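Local coordinates for putative ribose operon repressor (PDB 3EGC), which probably acts as a DNA-binding transcriptional repressor of the LacI family, with a sugar-binding core of the periplasmic-binding-protein type, at residues Ile18-Phe23 with Ser193-Thr198; Ser107-Gly112 with Leu137-Glu142; Glu238-Arg243 with Met265-Arg270. All blocks are in the same frame, centred on the assembly; numbering follows the deposited sequence.

From the N terminus, residues 18-23 open contact 1, which closes its long loop about 170 residues later at 193-198 and brings the two lobes of the core together across their cleft. Contact 2 opens and closes within that loop: 107-112 leave the first crossing between the lobes and meet 137-142 at the starts of two helices. Contact 3 follows in series and pairs the other two crossings, 238-243 and 265-270. It touches both earlier contacts. Phe22 of contact 1 packs on Gln239 and Thr241, while Glu142 and Ser107 of contact 2 reach Arg266 and Gln239. All three therefore gather around the waist of the protein.

Contact 1 of 3, residues Ile18-Phe23 with Ser193-Thr198; sequences IENVFF and SSHRIT
His195 NE2 donates to the amide oxygen OD1 of Asn20 over 2.8 Å, and this fairly straight bond, 163° at the hydrogen, is the polar link between residues 18-23 and 193-198. OD1 lies at the edge of the imidazole, close to its plane, whereas NE2 stands above the plane of the Asn20 carbonyl; amide and ring planes are turned steeply, 78° apart. The same oxygen also accepts from Phe22 N at 2.9 Å, which approaches from the opposite face of the amide and supplies the N-cap bond of helix 21-36. Beside the imidazole, the Arg196 guanidinium makes a looser contact, with Asn20 CG over one face, offset toward its rim. Arg196 NH2 comes to 3.7 Å from Asn20 CB, and Glu19 O lies at the edge of the guanidinium, 3.9 Å from Arg196 NH1.

Torsions set up the meeting. Asn20 CG is anti to the backbone N (chi1 178°), while His195 CG stands between its own N and carbonyl carbon. Farther out, Asp222 accepts from the backbone N of His195 at the start of helix 195-208, and Asp17 forms a long, weak ion pair with Arg196. Glu19 turns its carboxylate to the second subunit, where Arg242 and Ser28 bind it.

The two segments belong to different lobes, so the bond spans the interlobe cleft, where LacI-family cores generally bind their effectors. Two donors on opposite faces hold OD1 and are consistent with the modelled flip of the amide. They would also polarise its carbonyl. Cap and cross-lobe link thus share one oxygen, and the bond requires a proton on His195 NE2.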
loop_
_atom_site.group_PDB
_atom_site.type_symbol
_atom_site.label_atom_id
_atom_site.label_comp_id
_atom_site.label_asym_id
_atom_site.label_seq_id
_atom_site.Cartn_x
_atom_site.Cartn_y
_atom_site.Cartn_z
ATOM N N ILE A 18 2.491 2.912 -7.430
ATOM C CA ILE A 18 3.117 2.433 -6.192
ATOM C C ILE A 18 2.193 2.614 -4.910
ATOM O O ILE A 18 2.298 1.863 -3.924
ATOM C CB ILE A 18 4.501 3.075 -5.990
ATOM C CG1 ILE A 18 5.311 2.293 -4.939
ATOM C CG2 ILE A 18 4.350 4.581 -5.596
ATOM C CD1 ILE A 18 5.653 0.910 -5.412
ATOM N N GLU A 19 1.262 3.580 -4.964
ATOM C CA GLU A 19 0.378 3.882 -3.817
ATOM C C GLU A 19 -0.708 2.796 -3.635
ATOM O O GLU A 19 -1.362 2.718 -2.606
ATOM C CB GLU A 19 -0.271 5.246 -3.997
ATOM C CG GLU A 19 0.716 6.435 -4.154
ATOM C CD GLU A 19 -0.007 7.724 -4.564
ATOM O OE1 GLU A 19 -1.261 7.669 -4.627
ATOM O OE2 GLU A 19 0.646 8.774 -4.855
ATOM N N ASN A 20 -0.901 1.989 -4.681
ATOM C CA ASN A 20 -1.816 0.862 -4.671
ATOM C C ASN A 20 -0.989 -0.305 -4.076
ATOM O O ASN A 20 0.143 -0.620 -4.482
ATOM C CB ASN A 20 -2.314 0.575 -6.076
ATOM C CG ASN A 20 -3.275 -0.669 -6.160
ATOM O OD1 ASN A 20 -3.255 -1.529 -5.336
ATOM N ND2 ASN A 20 -4.137 -0.691 -7.186
ATOM N N VAL A 21 -1.579 -0.883 -3.066
ATOM C CA VAL A 21 -0.951 -1.847 -2.238
ATOM C C VAL A 21 -0.544 -3.077 -3.056
ATOM O O VAL A 21 0.429 -3.747 -2.718
ATOM C CB VAL A 21 -1.923 -2.183 -1.053
ATOM C CG1 VAL A 21 -2.127 -3.649 -0.938
ATOM C CG2 VAL A 21 -1.361 -1.697 0.198
ATOM N N PHE A 22 -1.277 -3.352 -4.128
ATOM C CA PHE A 22 -0.908 -4.424 -5.010
ATOM C C PHE A 22 0.552 -4.286 -5.479
ATOM O O PHE A 22 1.358 -5.192 -5.322
ATOM C CB PHE A 22 -1.875 -4.496 -6.199
ATOM C CG PHE A 22 -1.492 -5.538 -7.214
ATOM C CD1 PHE A 22 -1.917 -6.842 -7.101
ATOM C CD2 PHE A 22 -0.678 -5.197 -8.301
ATOM C CE1 PHE A 22 -1.514 -7.800 -8.080
ATOM C CE2 PHE A 22 -0.304 -6.104 -9.245
ATOM C CZ PHE A 22 -0.727 -7.395 -9.147
ATOM N N PHE A 23 0.846 -3.143 -6.094
ATOM C CA PHE A 23 2.142 -2.799 -6.653
ATOM C C PHE A 23 3.280 -2.616 -5.619
ATOM O O PHE A 23 4.407 -2.892 -5.903
ATOM C CB PHE A 23 2.001 -1.530 -7.569
ATOM C CG PHE A 23 1.131 -1.757 -8.765
ATOM C CD1 PHE A 23 1.518 -2.649 -9.788
ATOM C CD2 PHE A 23 -0.099 -1.121 -8.865
ATOM C CE1 PHE A 23 0.675 -2.907 -10.854
ATOM C CE2 PHE A 23 -0.949 -1.350 -9.961
ATOM C CZ PHE A 23 -0.573 -2.265 -10.959
ATOM N N SER A 193 -13.301 -6.437 -9.672
ATOM C CA SER A 193 -12.035 -6.877 -10.165
ATOM C C SER A 193 -10.762 -6.448 -9.383
ATOM O O SER A 193 -9.714 -6.887 -9.708
ATOM C CB SER A 193 -11.912 -6.531 -11.647
ATOM O OG SER A 193 -11.844 -5.152 -11.832
ATOM N N SER A 194 -10.879 -5.620 -8.351
ATOM C CA SER A 194 -9.762 -5.343 -7.436
ATOM C C SER A 194 -10.294 -4.646 -6.205
ATOM O O SER A 194 -11.470 -4.249 -6.176
ATOM C CB SER A 194 -8.698 -4.457 -8.102
ATOM O OG SER A 194 -9.227 -3.177 -8.386
ATOM N N HIS A 195 -9.428 -4.486 -5.192
ATOM C CA HIS A 195 -9.781 -3.842 -3.917
ATOM C C HIS A 195 -10.200 -2.402 -4.115
ATOM O O HIS A 195 -11.080 -1.924 -3.435
ATOM C CB HIS A 195 -8.655 -3.947 -2.887
ATOM C CG HIS A 195 -7.428 -3.146 -3.219
ATOM N ND1 HIS A 195 -7.109 -1.977 -2.562
ATOM C CD2 HIS A 195 -6.414 -3.375 -4.091
ATOM C CE1 HIS A 195 -5.954 -1.510 -3.027
ATOM N NE2 HIS A 195 -5.513 -2.335 -3.965
ATOM N N ARG A 196 -9.580 -1.729 -5.083
ATOM C CA ARG A 196 -9.882 -0.326 -5.327
ATOM C C ARG A 196 -11.270 -0.137 -5.968
ATOM O O ARG A 196 -11.991 0.778 -5.636
ATOM C CB ARG A 196 -8.783 0.346 -6.126
ATOM C CG ARG A 196 -8.919 1.870 -6.095
ATOM C CD ARG A 196 -7.567 2.571 -5.841
ATOM N NE ARG A 196 -6.923 2.150 -4.599
ATOM C CZ ARG A 196 -5.646 2.378 -4.309
ATOM N NH1 ARG A 196 -5.176 1.952 -3.169
ATOM N NH2 ARG A 196 -4.862 3.072 -5.135
ATOM N N ILE A 197 -11.636 -1.084 -6.833
ATOM C CA ILE A 197 -12.986 -1.165 -7.366
ATOM C C ILE A 197 -13.990 -1.579 -6.300
ATOM O O ILE A 197 -15.106 -1.034 -6.249
ATOM C CB ILE A 197 -13.031 -2.077 -8.636
ATOM C CG1 ILE A 197 -12.297 -1.357 -9.777
ATOM C CG2 ILE A 197 -14.470 -2.432 -9.067
ATOM C CD1 ILE A 197 -11.908 -2.302 -10.833
ATOM N N THR A 198 -13.579 -2.512 -5.438
ATOM C CA THR A 198 -14.424 -2.881 -4.297
ATOM C C THR A 198 -14.744 -1.664 -3.405
ATOM O O THR A 198 -15.859 -1.520 -2.933
ATOM C CB THR A 198 -13.830 -4.023 -3.450
ATOM O OG1 THR A 198 -13.589 -5.154 -4.282
ATOM C CG2 THR A 198 -14.833 -4.405 -2.381
#

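Contact 2 of 3, residues Ser107-Gly112 with Leu137-Glu142; sequences SENVRG and LMTSRE
Asn109 and Glu142 join the N-terminal ends of helices 109-122 and 138-153, which precede and follow strand 128-131 in the C-terminal lobe of this LacI-type core. Helix 109-122 starts directly where the first crossing between the lobes ends, after an inverse gamma turn centred on Glu108. The side-chain bond runs from Asn109 ND2 to Glu142 OE2, 2.8 Å long and nearly straight at 169°. OE2 lies in the plane of the Asn109 amide and is met almost along its own C-O axis, with amide and carboxylate planes 45° apart.

Both side chains leave their helices with CG anti to the carbonyl carbon. Beyond CG the Glu142 chain is extended (chi2 176°), which carries CD outward toward the amide. The aliphatic parts also touch, Asn109 CB lying 3.7 Å from Glu142 CB. Met138, bent at its last torsion, brings its methyl CE to 3.8 Å from Asn109 ND2, the two side chains crossing at about a right angle.

Second partners hold the other ends of both polar groups. Asn109 OD1 accepts from Arg143, and Glu142 OE1 forms a salt bridge with Arg266 of strand 264-272, whose guanidinium also donates to Ser107 O. The carboxylate is thus gripped on both oxygens, an arrangement that would probably stabilise its negative charge in this largely buried place.

Closest approach of the two backbones comes at Val110 and Glu142. Val110 CG2 lies 4.0 Å from Glu142 CB, across the direction of the glutamate side chain, and Val110 CA makes a CA-H...O contact of 3.5 Å to Glu142 O.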
loop_
_atom_site.group_PDB
_atom_site.type_symbol
_atom_site.label_atom_id
_atom_site.label_comp_id
_atom_site.label_asym_id
_atom_site.label_seq_id
_atom_site.Cartn_x
_atom_site.Cartn_y
_atom_site.Cartn_z
ATOM N N SER A 107 -1.195 -13.291 -13.027
ATOM C CA SER A 107 -2.032 -14.186 -12.199
ATOM C C SER A 107 -2.936 -15.052 -13.052
ATOM O O SER A 107 -3.160 -14.739 -14.235
ATOM C CB SER A 107 -2.914 -13.400 -11.222
ATOM O OG SER A 107 -2.111 -12.724 -10.271
ATOM N N GLU A 108 -3.477 -16.110 -12.448
ATOM C CA GLU A 108 -4.542 -16.888 -13.114
ATOM C C GLU A 108 -5.938 -16.223 -13.021
ATOM O O GLU A 108 -6.867 -16.705 -12.324
ATOM C CB GLU A 108 -4.548 -18.368 -12.678
ATOM C CG GLU A 108 -4.889 -18.586 -11.190
ATOM C CD GLU A 108 -4.524 -19.985 -10.679
ATOM O OE1 GLU A 108 -4.023 -20.820 -11.478
ATOM O OE2 GLU A 108 -4.753 -20.237 -9.479
ATOM N N ASN A 109 -6.091 -15.117 -13.733
ATOM C CA ASN A 109 -7.319 -14.302 -13.603
ATOM C C ASN A 109 -8.649 -14.976 -13.967
ATOM O O ASN A 109 -9.590 -14.944 -13.167
ATOM C CB ASN A 109 -7.188 -13.004 -14.361
ATOM C CG ASN A 109 -5.971 -12.171 -13.909
ATOM O OD1 ASN A 109 -5.871 -11.792 -12.746
ATOM N ND2 ASN A 109 -5.104 -11.829 -14.854
ATOM N N VAL A 110 -8.741 -15.567 -15.155
ATOM C CA VAL A 110 -9.922 -16.361 -15.516
ATOM C C VAL A 110 -10.305 -17.356 -14.383
ATOM O O VAL A 110 -11.383 -17.294 -13.809
ATOM C CB VAL A 110 -9.692 -17.186 -16.856
ATOM C CG1 VAL A 110 -11.017 -17.763 -17.370
ATOM C CG2 VAL A 110 -9.070 -16.375 -17.922
ATOM N N ARG A 111 -9.404 -18.285 -14.067
ATOM C CA ARG A 111 -9.692 -19.278 -13.026
ATOM C C ARG A 111 -10.225 -18.704 -11.664
ATOM O O ARG A 111 -11.221 -19.187 -11.100
ATOM C CB ARG A 111 -8.487 -20.124 -12.751
ATOM C CG ARG A 111 -8.803 -21.391 -12.040
ATOM C CD ARG A 111 -7.483 -22.118 -11.680
ATOM N NE ARG A 111 -6.868 -22.723 -12.861
ATOM C CZ ARG A 111 -5.698 -23.342 -12.862
ATOM N NH1 ARG A 111 -5.229 -23.854 -13.995
ATOM N NH2 ARG A 111 -4.985 -23.415 -11.744
ATOM N N GLY A 112 -9.519 -17.693 -11.149
ATOM C CA GLY A 112 -9.869 -17.116 -9.858
ATOM C C GLY A 112 -11.233 -16.461 -9.959
ATOM O O GLY A 112 -11.996 -16.605 -9.048
ATOM N N LEU A 137 -8.002 -3.479 -20.493
ATOM C CA LEU A 137 -6.861 -4.160 -19.850
ATOM C C LEU A 137 -6.975 -5.652 -19.877
ATOM O O LEU A 137 -8.056 -6.184 -19.857
ATOM C CB LEU A 137 -6.690 -3.712 -18.375
ATOM C CG LEU A 137 -6.398 -2.261 -18.164
ATOM C CD1 LEU A 137 -6.607 -1.906 -16.708
ATOM C CD2 LEU A 137 -4.957 -1.959 -18.650
ATOM N N MET A 138 -5.842 -6.317 -19.889
ATOM C CA MET A 138 -5.781 -7.762 -19.838
ATOM C C MET A 138 -6.482 -8.282 -18.555
ATOM O O MET A 138 -7.220 -9.285 -18.567
ATOM C CB MET A 138 -4.307 -8.207 -19.892
ATOM C CG MET A 138 -4.083 -9.708 -20.114
ATOM S SD MET A 138 -2.525 -10.417 -19.395
ATOM C CE MET A 138 -3.103 -10.458 -17.717
ATOM N N THR A 139 -6.245 -7.607 -17.458
ATOM C CA THR A 139 -6.806 -8.053 -16.207
ATOM C C THR A 139 -8.338 -7.960 -16.203
ATOM O O THR A 139 -9.010 -8.948 -15.935
ATOM C CB THR A 139 -6.228 -7.268 -15.038
ATOM O OG1 THR A 139 -6.399 -5.865 -15.319
ATOM C CG2 THR A 139 -4.730 -7.623 -14.853
ATOM N N SER A 140 -8.887 -6.802 -16.555
ATOM C CA SER A 140 -10.330 -6.643 -16.729
ATOM C C SER A 140 -10.900 -7.650 -17.683
ATOM O O SER A 140 -11.962 -8.201 -17.411
ATOM C CB SER A 140 -10.689 -5.287 -17.297
ATOM O OG SER A 140 -10.069 -4.296 -16.584
ATOM N N ARG A 141 -10.216 -7.849 -18.823
ATOM C CA ARG A 141 -10.721 -8.740 -19.845
ATOM C C ARG A 141 -10.807 -10.186 -19.269
ATOM O O ARG A 141 -11.802 -10.873 -19.400
ATOM C CB ARG A 141 -9.806 -8.644 -21.090
ATOM C CG ARG A 141 -10.516 -8.378 -22.372
ATOM C CD ARG A 141 -10.034 -7.166 -23.157
ATOM N NE ARG A 141 -8.618 -6.816 -23.049
ATOM C CZ ARG A 141 -7.646 -7.626 -23.418
ATOM N NH1 ARG A 141 -6.381 -7.244 -23.323
ATOM N NH2 ARG A 141 -7.978 -8.829 -23.873
ATOM N N GLU A 142 -9.754 -10.628 -18.616
ATOM C CA GLU A 142 -9.697 -11.997 -18.167
ATOM C C GLU A 142 -10.615 -12.263 -16.976
ATOM O O GLU A 142 -11.191 -13.328 -16.854
ATOM C CB GLU A 142 -8.270 -12.406 -17.841
ATOM C CG GLU A 142 -7.380 -12.658 -19.016
ATOM C CD GLU A 142 -5.955 -12.953 -18.551
ATOM O OE1 GLU A 142 -5.094 -13.215 -19.401
ATOM O OE2 GLU A 142 -5.695 -12.915 -17.329
#

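Contact 3 of 3, residues Glu238-Arg243 with Met265-Arg270; sequences EQPTRR and MRLQTR
Glu238 and Arg270 meet through backbone and side chains alike. The backbones form an antiparallel, hydrogen-bonded pair: Glu238 N donates to Arg270 O at 2.8 Å, and Arg270 N returns a bond to Glu238 O at 3.1 Å. Both side chains leave the sheet on the same face.

The charged contact builds on that pairing. Arg270 NH1 makes a salt bridge with Glu238 OE1 at 2.8 Å and has Glu238 OE2 close by at 2.9 Å. OE1 lies at the edge of the guanidinium, in its plane, but the two flat groups are turned 73° apart and a single nitrogen faces both oxygens. Glu238 CG is anti to the backbone N (chi1 179°) and the chain beyond is extended; OE2 has a further partner in Asn223.

Apolar packing follows. Pro240 CG packs on Leu267 CB at 3.7 Å; the same ring atom also lies 3.3 Å from the backbone O of Gln268, so the proline ring lies against side chain and backbone together. Across the far end of Leu267, CD2 touches Arg243 CG at 3.8 Å, the side chains crossing at about a right angle, while the head of Arg243 turns to Glu247.

These are two of the three crossings between the lobes in a LacI-type core. Strand 264-272 runs between strands 103-107 and 236-238, pairing with the first through Met265 and Leu267 and with the second at Arg270. Pro240 leads into helix 241-257, whose Ile244 also packs on Leu267.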
loop_
_atom_site.group_PDB
_atom_site.type_symbol
_atom_site.label_atom_id
_atom_site.label_comp_id
_atom_site.label_asym_id
_atom_site.label_seq_id
_atom_site.Cartn_x
_atom_site.Cartn_y
_atom_site.Cartn_z
ATOM N N GLU A 238 -7.236 -14.029 -3.501
ATOM C CA GLU A 238 -5.924 -13.562 -3.148
ATOM C C GLU A 238 -4.961 -13.755 -4.288
ATOM O O GLU A 238 -4.893 -14.829 -4.868
ATOM C CB GLU A 238 -5.409 -14.272 -1.888
ATOM C CG GLU A 238 -4.018 -13.857 -1.456
ATOM C CD GLU A 238 -3.556 -14.634 -0.269
ATOM O OE1 GLU A 238 -2.719 -15.569 -0.442
ATOM O OE2 GLU A 238 -4.049 -14.317 0.847
ATOM N N GLN A 239 -4.217 -12.697 -4.598
ATOM C CA GLN A 239 -3.164 -12.774 -5.604
ATOM C C GLN A 239 -1.840 -12.985 -4.887
ATOM O O GLN A 239 -1.662 -12.398 -3.820
ATOM C CB GLN A 239 -3.139 -11.516 -6.450
ATOM C CG GLN A 239 -4.341 -11.383 -7.315
ATOM C CD GLN A 239 -4.149 -10.307 -8.396
ATOM O OE1 GLN A 239 -3.593 -10.582 -9.467
ATOM N NE2 GLN A 239 -4.573 -9.076 -8.092
ATOM N N PRO A 240 -0.914 -13.790 -5.476
ATOM C CA PRO A 240 0.428 -13.980 -4.902
ATOM C C PRO A 240 1.370 -12.780 -5.221
ATOM O O PRO A 240 2.396 -12.910 -5.901
ATOM C CB PRO A 240 0.913 -15.262 -5.603
ATOM C CG PRO A 240 0.295 -15.154 -6.988
ATOM C CD PRO A 240 -1.017 -14.381 -6.819
ATOM N N THR A 241 1.032 -11.627 -4.694
ATOM C CA THR A 241 1.737 -10.374 -5.074
ATOM C C THR A 241 3.222 -10.392 -4.902
ATOM O O THR A 241 3.953 -10.018 -5.809
ATOM C CB THR A 241 1.218 -9.166 -4.268
ATOM O OG1 THR A 241 1.275 -9.465 -2.840
ATOM C CG2 THR A 241 -0.181 -8.876 -4.629
ATOM N N ARG A 242 3.679 -10.829 -3.746
ATOM C CA ARG A 242 5.110 -10.958 -3.514
ATOM C C ARG A 242 5.827 -11.911 -4.461
ATOM O O ARG A 242 6.891 -11.599 -4.966
ATOM C CB ARG A 242 5.377 -11.321 -2.025
ATOM C CG ARG A 242 5.481 -10.056 -1.162
ATOM C CD ARG A 242 5.157 -10.340 0.348
ATOM N NE ARG A 242 3.746 -10.670 0.526
ATOM C CZ ARG A 242 2.875 -9.986 1.277
ATOM N NH1 ARG A 242 3.269 -8.932 1.993
ATOM N NH2 ARG A 242 1.599 -10.399 1.334
ATOM N N ARG A 243 5.245 -13.081 -4.677
ATOM C CA ARG A 243 5.764 -14.080 -5.592
ATOM C C ARG A 243 5.781 -13.573 -7.022
ATOM O O ARG A 243 6.647 -13.906 -7.763
ATOM C CB ARG A 243 4.943 -15.381 -5.485
ATOM C CG ARG A 243 5.485 -16.572 -6.307
ATOM C CD ARG A 243 6.626 -17.243 -5.599
ATOM N NE ARG A 243 7.291 -18.223 -6.456
ATOM C CZ ARG A 243 7.149 -19.550 -6.350
ATOM N NH1 ARG A 243 6.365 -20.068 -5.399
ATOM N NH2 ARG A 243 7.802 -20.347 -7.191
ATOM N N MET A 265 4.541 -16.544 -17.313
ATOM C CA MET A 265 4.249 -17.321 -16.128
ATOM C C MET A 265 2.884 -16.948 -15.607
ATOM O O MET A 265 2.577 -15.785 -15.401
ATOM C CB MET A 265 5.256 -17.069 -15.022
ATOM C CG MET A 265 6.385 -18.106 -14.893
ATOM S SD MET A 265 7.693 -17.650 -13.709
ATOM C CE MET A 265 7.086 -18.647 -12.322
ATOM N N ARG A 266 2.057 -17.957 -15.383
ATOM C CA ARG A 266 0.805 -17.738 -14.712
ATOM C C ARG A 266 0.892 -18.270 -13.286
ATOM O O ARG A 266 1.110 -19.463 -13.078
ATOM C CB ARG A 266 -0.309 -18.450 -15.465
ATOM C CG ARG A 266 -0.592 -17.821 -16.807
ATOM C CD ARG A 266 -1.530 -16.634 -16.659
ATOM N NE ARG A 266 -1.777 -15.972 -17.919
ATOM C CZ ARG A 266 -2.637 -14.963 -18.093
ATOM N NH1 ARG A 266 -3.368 -14.491 -17.044
ATOM N NH2 ARG A 266 -2.777 -14.419 -19.305
ATOM N N LEU A 267 0.668 -17.402 -12.312
ATOM C CA LEU A 267 0.781 -17.797 -10.902
ATOM C C LEU A 267 -0.571 -18.106 -10.188
ATOM O O LEU A 267 -1.565 -17.435 -10.370
ATOM C CB LEU A 267 1.503 -16.720 -10.129
ATOM C CG LEU A 267 2.990 -16.901 -9.856
ATOM C CD1 LEU A 267 3.764 -17.806 -10.885
ATOM C CD2 LEU A 267 3.737 -15.576 -9.520
ATOM N N GLN A 268 -0.574 -19.138 -9.370
ATOM C CA GLN A 268 -1.745 -19.553 -8.644
ATOM C C GLN A 268 -2.280 -18.483 -7.662
ATOM O O GLN A 268 -1.531 -17.858 -6.869
ATOM C CB GLN A 268 -1.413 -20.869 -7.907
ATOM C CG GLN A 268 -2.169 -21.192 -6.567
ATOM C CD GLN A 268 -1.513 -22.404 -5.809
ATOM O OE1 GLN A 268 -0.542 -22.273 -5.065
ATOM N NE2 GLN A 268 -2.032 -23.572 -6.039
ATOM N N THR A 269 -3.571 -18.271 -7.741
ATOM C CA THR A 269 -4.308 -17.455 -6.848
ATOM C C THR A 269 -5.108 -18.399 -5.923
ATOM O O THR A 269 -5.348 -19.583 -6.225
ATOM C CB THR A 269 -5.322 -16.589 -7.631
ATOM O OG1 THR A 269 -6.312 -17.411 -8.240
ATOM C CG2 THR A 269 -4.637 -15.860 -8.690
ATOM N N ARG A 270 -5.553 -17.878 -4.808
ATOM C CA ARG A 270 -6.320 -18.699 -3.955
ATOM C C ARG A 270 -7.572 -17.972 -3.466
ATOM O O ARG A 270 -7.562 -16.786 -3.174
ATOM C CB ARG A 270 -5.478 -19.267 -2.816
ATOM C CG ARG A 270 -5.696 -18.635 -1.516
ATOM C CD ARG A 270 -4.722 -19.162 -0.510
ATOM N NE ARG A 270 -5.271 -19.092 0.817
ATOM C CZ ARG A 270 -5.012 -18.127 1.687
ATOM N NH1 ARG A 270 -4.204 -17.140 1.369
ATOM N NH2 ARG A 270 -5.572 -18.162 2.875
#